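Local coordinates for protein-S-isoprenylcysteine O-methyltransferase (Tribolium castaneum, PDB 5V7P) that is an endoplasmic reticulum membrane enzyme that methylates the C-terminal isoprenylated cysteine of proteins, using S-adenosyl-L-methionine as methyl donor, at residues S3-I8 / N58-A63. Residues are numbered along the deposited sequence; the frame is centred on the assembly and turned at random.
Sequences SPAGKI and NEFAFA. With MPG ([(Z)-octadec-9-enyl] (2R)-2,3-bis(oxidanyl)propanoate), chain T.
Ala5 and Ala61 mark the nearest backbone approach, their CA atoms 7.0 Å apart, where the first turns of helix 4-29 and helix 59-84 approach each other at a steep incline, with no hydrogen bond between them. The side chains that meet are apolar and few. Ile8 points at the other helix and rests its CG2 methyl on the carbonyl O of Ala61, at 3.8 Å; with CG2 anti to the backbone N, the two branches divide, CG2 to the protein and CD1 to the lipid. One turn earlier, Ala5 CB meets the CZ end of the Phe60 ring obliquely, at 4.4 Å. Both helices begin here with an N-cap, an example of how a side chain serves amides that a helix start leaves without a backbone acceptor: Ser3 OG accepts from Gly6 N (3.1 Å), and Asn58 OD1 takes Ala61 N, which sits above its carbonyl plane. The contact joins what are probably the cytoplasmic ends of two transmembrane helices in this membrane-embedded methyltransferase, away from its cofactor site. Ala5 also touches Ile64, and Ile8 touches Ala65, further along helix 59-84. A bound octadecenyl glycerate lipid (MPG) lies against helix 4-29 here. Lys7, extended beyond CG, runs alongside its polar head and donates from NZ to the hydroxyl O3 at 3.0 Å, whereas Ile8 CD1 touches C1 at the start of the octadecenyl chain, 3.5 Å away. A leucine in place of Lys7 would probably leave O3 without this donor and the glycerate head freer to turn. Pro4 CA comes within 3.4 Å of the ester carbonyl O4 of the same head.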
loop_
_atom_site.group_PDB
_atom_site.type_symbol
_atom_site.label_atom_id
_atom_site.label_comp_id
_atom_site.label_asym_id
_atom_site.label_seq_id
_atom_site.Cartn_x
_atom_site.Cartn_y
_atom_site.Cartn_z
ATOM N N SER A 3 17.663 4.055 12.216
ATOM C CA SER A 3 18.347 3.086 11.376
ATOM C C SER A 3 19.107 3.785 10.249
ATOM O O SER A 3 18.786 4.916 9.876
ATOM C CB SER A 3 17.341 2.099 10.791
ATOM O OG SER A 3 16.463 2.744 9.885
ATOM N N PRO A 4 20.124 3.123 9.689
ATOM C CA PRO A 4 20.851 3.744 8.565
ATOM C C PRO A 4 19.950 4.085 7.391
ATOM O O PRO A 4 19.954 5.228 6.920
ATOM C CB PRO A 4 21.908 2.686 8.205
ATOM C CG PRO A 4 21.416 1.410 8.813
ATOM C CD PRO A 4 20.681 1.810 10.047
ATOM N N ALA A 5 19.162 3.123 6.907
ATOM C CA ALA A 5 18.241 3.410 5.814
ATOM C C ALA A 5 17.255 4.506 6.194
ATOM O O ALA A 5 16.831 5.287 5.334
ATOM C CB ALA A 5 17.493 2.140 5.416
ATOM N N GLY A 6 16.878 4.580 7.473
ATOM C CA GLY A 6 15.988 5.640 7.911
ATOM C C GLY A 6 16.641 7.007 7.854
ATOM O O GLY A 6 16.002 7.996 7.483
ATOM N N LYS A 7 17.925 7.086 8.219
ATOM C CA LYS A 7 18.627 8.363 8.156
ATOM C C LYS A 7 18.859 8.803 6.717
ATOM O O LYS A 7 18.829 10.003 6.425
ATOM C CB LYS A 7 19.956 8.274 8.905
ATOM C CG LYS A 7 19.812 8.068 10.406
ATOM C CD LYS A 7 21.098 8.421 11.138
ATOM C CE LYS A 7 21.007 8.099 12.623
ATOM N NZ LYS A 7 22.238 8.489 13.367
ATOM N N ILE A 8 19.090 7.854 5.807
ATOM C CA ILE A 8 19.255 8.197 4.396
ATOM C C ILE A 8 17.999 8.881 3.873
ATOM O O ILE A 8 18.067 9.925 3.213
ATOM C CB ILE A 8 19.597 6.940 3.575
ATOM C CG1 ILE A 8 20.900 6.294 4.071
ATOM C CG2 ILE A 8 19.689 7.264 2.084
ATOM C CD1 ILE A 8 22.064 7.247 4.212
ATOM N N ASN A 58 25.451 4.209 -2.911
ATOM C CA ASN A 58 25.490 2.984 -3.689
ATOM C C ASN A 58 24.078 2.650 -4.170
ATOM O O ASN A 58 23.123 3.400 -3.946
ATOM C CB ASN A 58 26.104 1.850 -2.868
ATOM C CG ASN A 58 25.249 1.448 -1.681
ATOM O OD1 ASN A 58 24.349 2.178 -1.268
ATOM N ND2 ASN A 58 25.540 0.282 -1.116
ATOM N N GLU A 59 23.942 1.510 -4.846
ATOM C CA GLU A 59 22.663 1.159 -5.457
ATOM C C GLU A 59 21.551 1.087 -4.416
ATOM O O GLU A 59 20.483 1.685 -4.590
ATOM C CB GLU A 59 22.790 -0.168 -6.206
ATOM C CG GLU A 59 23.636 -0.083 -7.469
ATOM C CD GLU A 59 22.981 0.747 -8.558
ATOM O OE1 GLU A 59 21.735 0.847 -8.565
ATOM O OE2 GLU A 59 23.712 1.303 -9.405
ATOM N N PHE A 60 21.787 0.363 -3.320
ATOM C CA PHE A 60 20.745 0.189 -2.311
ATOM C C PHE A 60 20.326 1.526 -1.712
ATOM O O PHE A 60 19.132 1.837 -1.636
ATOM C CB PHE A 60 21.230 -0.760 -1.213
ATOM C CG PHE A 60 20.375 -0.739 0.023
ATOM C CD1 PHE A 60 19.195 -1.464 0.080
ATOM C CD2 PHE A 60 20.750 0.008 1.129
ATOM C CE1 PHE A 60 18.406 -1.444 1.217
ATOM C CE2 PHE A 60 19.965 0.032 2.267
ATOM C CZ PHE A 60 18.792 -0.696 2.311
ATOM N N ALA A 61 21.298 2.331 -1.277
ATOM C CA ALA A 61 20.977 3.586 -0.605
ATOM C C ALA A 61 20.379 4.600 -1.573
ATOM O O ALA A 61 19.480 5.364 -1.203
ATOM C CB ALA A 61 22.226 4.160 0.062
ATOM N N PHE A 62 20.867 4.627 -2.817
ATOM C CA PHE A 62 20.353 5.591 -3.785
ATOM C C PHE A 62 18.882 5.338 -4.081
ATOM O O PHE A 62 18.085 6.281 -4.160
ATOM C CB PHE A 62 21.171 5.538 -5.075
ATOM C CG PHE A 62 20.602 6.378 -6.181
ATOM C CD1 PHE A 62 20.851 7.739 -6.233
ATOM C CD2 PHE A 62 19.812 5.809 -7.164
ATOM C CE1 PHE A 62 20.328 8.514 -7.246
ATOM C CE2 PHE A 62 19.285 6.580 -8.179
ATOM C CZ PHE A 62 19.544 7.934 -8.220
ATOM N N ALA A 63 18.503 4.069 -4.246
ATOM C CA ALA A 63 17.103 3.740 -4.483
ATOM C C ALA A 63 16.211 4.333 -3.399
ATOM O O ALA A 63 15.101 4.801 -3.679
ATOM C CB ALA A 63 16.931 2.222 -4.555
HETATM C C2 MPG T . 24.975 9.469 6.500
HETATM C C3 MPG T . 25.937 9.047 5.388
HETATM C C4 MPG T . 26.607 10.256 4.735
HETATM C C5 MPG T . 25.555 11.128 4.052
HETATM C C6 MPG T . 25.986 11.498 2.635
HETATM C C7 MPG T . 25.473 12.900 2.303
HETATM C C8 MPG T . 25.042 13.001 0.837
HETATM C C9 MPG T . 23.726 13.762 0.700
HETATM C C10 MPG T . 22.653 13.359 1.349
HETATM C C11 MPG T . 21.330 14.109 1.216
HETATM C C12 MPG T . 21.470 15.538 1.735
HETATM C C13 MPG T . 20.948 16.509 0.677
HETATM O O1 MPG T . 23.970 8.221 8.277
HETATM C C1 MPG T . 24.121 8.265 6.887
HETATM C CXD MPG T . 25.048 6.616 9.907
HETATM O O2 MPG T . 25.329 5.245 9.898
HETATM C C21 MPG T . 24.475 7.007 11.266
HETATM O O3 MPG T . 24.437 8.403 11.376
HETATM O O4 MPG T . 23.298 6.087 8.419
HETATM C CX3 MPG T . 24.030 6.932 8.815
#